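Local coordinates for beta-galactosidase (Bacillus circulans, PDB 4MAD), which probably hydrolyses terminal non-reducing beta-D-galactose residues from beta-D-galactosides, as a member of glycoside hydrolase family 35, at residues P107-C110 / A111-F115; G36-Y40 / F41-P45. One frame throughout, in Å; residues are numbered along the deposited sequence.

Contact 1. Residues P107-C110 / A111-F115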
ATOM      1  N   PRO A 107      13.209   7.927   1.090  1.00 14.45           N
ATOM      2  CA  PRO A 107      11.954   8.175   0.412  1.00 15.20           C
ATOM      3  C   PRO A 107      11.211   7.026  -0.234  1.00 16.19           C
ATOM      4  O   PRO A 107      10.080   7.186  -0.569  1.00 18.69           O
ATOM      5  CB  PRO A 107      12.321   9.210  -0.625  1.00 16.15           C
ATOM      6  CG  PRO A 107      13.684   9.052  -0.861  1.00 19.17           C
ATOM      7  CD  PRO A 107      14.340   8.366   0.281  1.00 14.27           C
ATOM      8  N   PHE A 108      11.876   5.917  -0.400  1.00 16.30           N
ATOM      9  CA  PHE A 108      11.267   4.667  -0.807  1.00 16.43           C
ATOM     10  C   PHE A 108      11.084   3.824   0.446  1.00 15.91           C
ATOM     11  O   PHE A 108      12.001   3.658   1.158  1.00 17.40           O
ATOM     12  CB  PHE A 108      12.195   3.933  -1.737  1.00 16.35           C
ATOM     13  CG  PHE A 108      11.635   2.674  -2.281  1.00 20.15           C
ATOM     14  CD1 PHE A 108      10.908   2.682  -3.447  1.00 28.93           C
ATOM     15  CD2 PHE A 108      11.863   1.497  -1.673  1.00 25.68           C
ATOM     16  CE1 PHE A 108      10.430   1.540  -3.987  1.00 29.91           C
ATOM     17  CE2 PHE A 108      11.352   0.348  -2.202  1.00 21.60           C
ATOM     18  CZ  PHE A 108      10.649   0.380  -3.341  1.00 22.71           C
ATOM     19  N   ILE A 109       9.852   3.404   0.707  1.00 16.49           N
ATOM     20  CA  ILE A 109       9.470   2.715   1.922  1.00 15.11           C
ATOM     21  C   ILE A 109       9.105   1.244   1.701  1.00 12.73           C
ATOM     22  O   ILE A 109       9.037   0.487   2.589  1.00 16.60           O
ATOM     23  CB  ILE A 109       8.329   3.445   2.617  1.00 15.83           C
ATOM     24  CG1 ILE A 109       7.107   3.512   1.714  1.00 15.44           C
ATOM     25  CG2 ILE A 109       8.740   4.863   3.027  1.00 13.82           C
ATOM     26  CD1 ILE A 109       5.853   3.750   2.423  1.00 16.59           C
ATOM     27  N   CYS A 110       8.968   0.874   0.448  1.00 17.52           N
ATOM     28  CA  CYS A 110       8.672  -0.511   0.124  1.00 16.48           C
ATOM     29  C   CYS A 110       7.314  -0.707   0.779  1.00 15.12           C
ATOM     30  O   CYS A 110       6.396  -0.059   0.448  1.00 15.77           O
ATOM     31  CB  CYS A 110       9.713  -1.447   0.670  1.00 14.87           C
ATOM     32  SG  CYS A 110       9.523  -3.094   0.034  1.00 20.00           S
ATOM     33  N   ALA A 111       7.234  -1.641   1.723  1.00 15.31           N
ATOM     34  CA  ALA A 111       6.066  -1.784   2.598  1.00 16.35           C
ATOM     35  C   ALA A 111       4.822  -2.467   2.010  1.00 15.75           C
ATOM     36  O   ALA A 111       3.829  -2.647   2.715  1.00 15.18           O
ATOM     37  CB  ALA A 111       5.689  -0.426   3.189  1.00 16.52           C
ATOM     38  N   GLU A 112       4.865  -2.845   0.737  1.00 15.68           N
ATOM     39  CA  GLU A 112       3.732  -3.480   0.108  1.00 15.87           C
ATOM     40  C   GLU A 112       2.703  -2.416  -0.275  1.00 13.63           C
ATOM     41  O   GLU A 112       1.556  -2.651  -0.171  1.00 13.54           O
ATOM     42  CB  GLU A 112       3.107  -4.516   1.027  1.00 17.32           C
ATOM     43  CG  GLU A 112       3.863  -5.785   1.152  1.00 16.57           C
ATOM     44  CD  GLU A 112       5.008  -5.690   2.095  1.00 19.32           C
ATOM     45  OE1 GLU A 112       4.801  -5.468   3.247  1.00 21.87           O
ATOM     46  OE2 GLU A 112       6.112  -5.909   1.721  1.00 20.74           O
ATOM     47  N   TRP A 113       3.187  -1.254  -0.656  1.00 13.90           N
ATOM     48  CA  TRP A 113       2.412  -0.057  -0.946  1.00 13.20           C
ATOM     49  C   TRP A 113       2.736   0.440  -2.351  1.00 14.75           C
ATOM     50  O   TRP A 113       3.831   0.333  -2.766  1.00 16.08           O
ATOM     51  CB  TRP A 113       2.794   1.039   0.060  1.00 12.12           C
ATOM     52  CG  TRP A 113       2.052   2.294   0.030  1.00 16.00           C
ATOM     53  CD1 TRP A 113       2.490   3.483  -0.455  1.00 17.75           C
ATOM     54  CD2 TRP A 113       0.771   2.553   0.576  1.00 14.74           C
ATOM     55  NE1 TRP A 113       1.572   4.430  -0.300  1.00 12.91           N
ATOM     56  CE2 TRP A 113       0.480   3.892   0.308  1.00 15.40           C
ATOM     57  CE3 TRP A 113      -0.194   1.779   1.196  1.00 13.47           C
ATOM     58  CZ2 TRP A 113      -0.703   4.471   0.696  1.00 15.07           C
ATOM     59  CZ3 TRP A 113      -1.363   2.365   1.541  1.00 13.55           C
ATOM     60  CH2 TRP A 113      -1.601   3.691   1.320  1.00 10.74           C
ATOM     61  N   GLU A 114       1.787   1.083  -3.004  1.00 13.87           N
ATOM     62  CA  GLU A 114       1.930   1.385  -4.411  1.00 14.45           C
ATOM     63  C   GLU A 114       3.288   2.044  -4.673  1.00 13.74           C
ATOM     64  O   GLU A 114       3.609   3.004  -4.078  1.00 13.71           O
ATOM     65  CB  GLU A 114       0.825   2.365  -4.827  1.00 13.90           C
ATOM     66  CG  GLU A 114       0.012   1.992  -6.021  1.00 17.57           C
ATOM     67  CD  GLU A 114       0.604   2.428  -7.335  1.00 18.93           C
ATOM     68  OE1 GLU A 114       0.267   1.821  -8.339  1.00 18.18           O
ATOM     69  OE2 GLU A 114       1.379   3.352  -7.306  1.00 19.01           O
ATOM     70  N   PHE A 115       4.053   1.433  -5.558  1.00 12.90           N
ATOM     71  CA  PHE A 115       5.294   2.003  -6.102  1.00 14.73           C
ATOM     72  C   PHE A 115       6.308   2.226  -4.980  1.00 16.78           C
ATOM     73  O   PHE A 115       7.182   3.012  -5.056  1.00 14.13           O
ATOM     74  CB  PHE A 115       5.016   3.287  -6.900  1.00 15.73           C
ATOM     75  CG  PHE A 115       6.118   3.702  -7.918  1.00 17.69           C
ATOM     76  CD1 PHE A 115       7.192   2.934  -8.170  1.00 17.82           C
ATOM     77  CD2 PHE A 115       5.991   4.868  -8.668  1.00 17.72           C
ATOM     78  CE1 PHE A 115       8.140   3.336  -9.117  1.00 21.10           C
ATOM     79  CE2 PHE A 115       6.948   5.266  -9.565  1.00 15.41           C
ATOM     80  CZ  PHE A 115       7.993   4.526  -9.785  1.00 17.12           C
TER
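The methyl end of I109 touches two later residues, A111 and W113: CD1 lies 4.2 Å from A111 CB and 4.4 Å from W113 CD1, meeting the indole obliquely. The first torsion of I109 (chi1 61°) sets CG1 between the backbone N and the carbonyl carbon, and the chain then runs out to that methyl. W113 CB rests 3.8 Å from C110 O. A further contact comes from F108, whose CE1 approaches F115 O at 3.7 Å, the oxygen lying obliquely to the F108 ring.

What lets the chain bend this sharply is a run of positive phi values at C110, A111 and E112. The bend belongs to the loop that follows strand 100-104, third in the (β/α)8 barrel of this family 35 enzyme, and it brings the C110 side chain to about 5 Å from that of E171, the predicted proton donor.

Further out, W113 is held by a stack with Y296 and by N70, which accepts from NE1. F118 meets the rings of both F108 and F115, and a backbone hydrogen bond links I109 to G116. E112 OE1 is hydrogen-bonded to Y313 OH, while its side chain comes within about 3 Å of a bound 2-(2-methoxyethoxy)ethanol, probably from the crystallisation liquor.

Contact 2. Residues G36-Y40 / F41-P45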
ATOM      1  N   GLY A  36       6.291  -0.974  17.828  1.00 17.74           N
ATOM      2  CA  GLY A  36       5.285  -1.571  17.013  1.00 16.66           C
ATOM      3  C   GLY A  36       5.071  -0.753  15.766  1.00 15.35           C
ATOM      4  O   GLY A  36       4.918   0.384  15.816  1.00 14.67           O
ATOM      5  N   ALA A  37       5.083  -1.414  14.632  1.00 14.21           N
ATOM      6  CA  ALA A  37       4.768  -0.723  13.385  1.00 16.41           C
ATOM      7  C   ALA A  37       3.268  -0.496  13.172  1.00 14.32           C
ATOM      8  O   ALA A  37       2.487  -1.397  13.253  1.00 14.01           O
ATOM      9  CB  ALA A  37       5.330  -1.450  12.237  1.00 17.01           C
ATOM     10  N   MET A  38       2.931   0.759  12.949  1.00 14.50           N
ATOM     11  CA  MET A  38       1.626   1.148  12.525  1.00 14.04           C
ATOM     12  C   MET A  38       1.741   2.302  11.528  1.00 15.82           C
ATOM     13  O   MET A  38       2.393   3.242  11.782  1.00 16.72           O
ATOM     14  CB  MET A  38       0.771   1.582  13.699  1.00 15.23           C
ATOM     15  CG  MET A  38      -0.541   2.098  13.309  1.00 15.35           C
ATOM     16  SD  MET A  38      -1.553   2.716  14.689  1.00 19.49           S
ATOM     17  CE  MET A  38      -2.899   3.401  13.764  1.00 15.58           C
ATOM     18  N   HIS A  39       1.077   2.184  10.412  1.00 14.39           N
ATOM     19  CA  HIS A  39       1.167   3.201   9.378  1.00 15.49           C
ATOM     20  C   HIS A  39      -0.038   4.126   9.385  1.00 13.04           C
ATOM     21  O   HIS A  39      -1.133   3.684   9.251  1.00 15.03           O
ATOM     22  CB  HIS A  39       1.202   2.518   8.039  1.00 14.20           C
ATOM     23  CG  HIS A  39       2.357   1.607   7.850  1.00 14.56           C
ATOM     24  ND1 HIS A  39       3.467   1.635   8.651  1.00 19.53           N
ATOM     25  CD2 HIS A  39       2.556   0.603   6.968  1.00 10.40           C
ATOM     26  CE1 HIS A  39       4.310   0.706   8.255  1.00 12.26           C
ATOM     27  NE2 HIS A  39       3.764   0.052   7.256  1.00 17.62           N
ATOM     28  N   TYR A  40       0.179   5.412   9.513  1.00 16.80           N
ATOM     29  CA  TYR A  40      -0.950   6.302   9.637  1.00 18.72           C
ATOM     30  C   TYR A  40      -1.874   6.137   8.428  1.00 19.14           C
ATOM     31  O   TYR A  40      -3.035   6.312   8.528  1.00 16.00           O
ATOM     32  CB  TYR A  40      -0.531   7.769   9.818  1.00 15.89           C
ATOM     33  CG  TYR A  40       0.399   8.250   8.777  1.00 14.80           C
ATOM     34  CD1 TYR A  40      -0.043   8.999   7.738  1.00 14.27           C
ATOM     35  CD2 TYR A  40       1.700   7.962   8.844  1.00 16.17           C
ATOM     36  CE1 TYR A  40       0.809   9.401   6.740  1.00 17.93           C
ATOM     37  CE2 TYR A  40       2.577   8.382   7.864  1.00 17.78           C
ATOM     38  CZ  TYR A  40       2.121   9.090   6.785  1.00 17.80           C
ATOM     39  OH  TYR A  40       2.956   9.496   5.815  1.00 16.14           O
ATOM     40  N   PHE A  41      -1.283   5.805   7.298  1.00 18.03           N
ATOM     41  CA  PHE A  41      -1.973   5.860   6.011  1.00 16.04           C
ATOM     42  C   PHE A  41      -2.815   4.650   5.776  1.00 17.97           C
ATOM     43  O   PHE A  41      -3.461   4.548   4.783  1.00 19.29           O
ATOM     44  CB  PHE A  41      -1.034   6.119   4.868  1.00 17.57           C
ATOM     45  CG  PHE A  41       0.238   5.307   4.881  1.00 17.62           C
ATOM     46  CD1 PHE A  41       0.293   4.102   4.240  1.00 18.68           C
ATOM     47  CD2 PHE A  41       1.371   5.750   5.516  1.00 13.23           C
ATOM     48  CE1 PHE A  41       1.434   3.431   4.189  1.00 14.50           C
ATOM     49  CE2 PHE A  41       2.490   5.041   5.478  1.00 15.47           C
ATOM     50  CZ  PHE A  41       2.515   3.880   4.822  1.00 15.70           C
ATOM     51  N   ARG A  42      -2.787   3.761   6.740  1.00 15.03           N
ATOM     52  CA  ARG A  42      -3.511   2.517   6.645  1.00 14.14           C
ATOM     53  C   ARG A  42      -4.709   2.347   7.612  1.00 13.94           C
ATOM     54  O   ARG A  42      -5.318   1.353   7.607  1.00 15.17           O
ATOM     55  CB  ARG A  42      -2.549   1.360   6.732  1.00 15.13           C
ATOM     56  CG  ARG A  42      -1.825   1.127   5.441  1.00 17.86           C
ATOM     57  CD  ARG A  42      -0.743   0.082   5.517  1.00 16.26           C
ATOM     58  NE  ARG A  42      -0.479  -0.561   4.254  1.00 15.95           N
ATOM     59  CZ  ARG A  42       0.718  -0.838   3.755  1.00 15.47           C
ATOM     60  NH1 ARG A  42       1.793  -0.556   4.436  1.00 13.64           N
ATOM     61  NH2 ARG A  42       0.810  -1.456   2.595  1.00 12.93           N
ATOM     62  N   THR A  43      -4.998   3.363   8.423  1.00 12.70           N
ATOM     63  CA  THR A  43      -6.154   3.356   9.298  1.00 14.35           C
ATOM     64  C   THR A  43      -6.831   4.729   9.244  1.00 16.77           C
ATOM     65  O   THR A  43      -6.180   5.676   9.185  1.00 15.64           O
ATOM     66  CB  THR A  43      -5.736   2.974  10.714  1.00 18.95           C
ATOM     67  OG1 THR A  43      -5.295   1.626  10.710  1.00 17.37           O
ATOM     68  CG2 THR A  43      -6.864   3.183  11.677  1.00 13.86           C
ATOM     69  N   VAL A  44      -8.136   4.790   9.256  1.00 15.46           N
ATOM     70  CA  VAL A  44      -8.783   6.106   9.204  1.00 18.12           C
ATOM     71  C   VAL A  44      -8.429   6.905  10.458  1.00 18.01           C
ATOM     72  O   VAL A  44      -8.316   6.341  11.496  1.00 17.87           O
ATOM     73  CB  VAL A  44     -10.336   6.023   9.104  1.00 19.66           C
ATOM     74  CG1 VAL A  44     -10.747   5.502   7.761  1.00 21.45           C
ATOM     75  CG2 VAL A  44     -10.892   5.182  10.219  1.00 17.88           C
ATOM     76  N   PRO A  45      -8.326   8.224  10.360  1.00 19.13           N
ATOM     77  CA  PRO A  45      -7.825   9.024  11.472  1.00 19.55           C
ATOM     78  C   PRO A  45      -8.649   8.957  12.749  1.00 18.05           C
ATOM     79  O   PRO A  45      -8.132   9.036  13.819  1.00 19.36           O
ATOM     80  CB  PRO A  45      -7.803  10.441  10.921  1.00 20.93           C
ATOM     81  CG  PRO A  45      -8.299  10.385   9.630  1.00 21.02           C
ATOM     82  CD  PRO A  45      -8.417   9.023   9.151  1.00 18.89           C
TER
HETATM   83  O   HOH W   1      -2.678   1.788  10.504  1.00 15.83           O
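H39, Y40 and F41 form a compact aromatic cluster built on two ring contacts. F41 turns its edge into the face of Y40, planes at 88°, with CD2 3.6 Å above the centre of the Y40 ring. On one face of F41 sits H39 CB, a CH-pi contact 3.8 Å from the ring centroid; the imidazole itself is nearly parallel to the phenyl but slid aside. A chi1 of 45° at F41, which tucks CG between backbone N and carbonyl carbon, turns the ring back toward both predecessors. A leucine in place of Y40 would probably leave the F41 edge without a flat face to point into, and H72 and the A68 amide without their hydroxyl partner.

Among polar contacts, R42 N donates to H39 O at 3.0 Å and 161°. A water donates to the same oxygen and lies 2.6 Å from T43 OG1, which also pairs with H288.

The apolar contact is M38 CE crossing to T43 CB at 4.2 Å. The turn follows barrel strand 34-38, at the C-terminal ends of the strands, where (β/α)8 glycosidases carry their active site; the H39 side chain is about 8 Å from that of E247, the predicted nucleophile.

From the N terminus, strand 34-38 is the first strand of the barrel, and contact 2 closes the turn at its end, before helix 48-58. Strands 62-66 and 100-104 follow, and contact 1 then shapes the loop after the latter, ahead of helix 135-152. The two are in series, neither nested nor crossed, with centres about 14 Å apart, yet they touch. R42 NH2 lies 3.2 Å from A111 O, probably a hydrogen bond, and the same NH2 is also hydrogen-bonded to N292 OD1. W113 CH2 packs 3.5 Å from F41 CD1, tying the loops after the first and third barrel strands together. Y66, at the end of the intervening strand, meets H39 as well as I109 and A111.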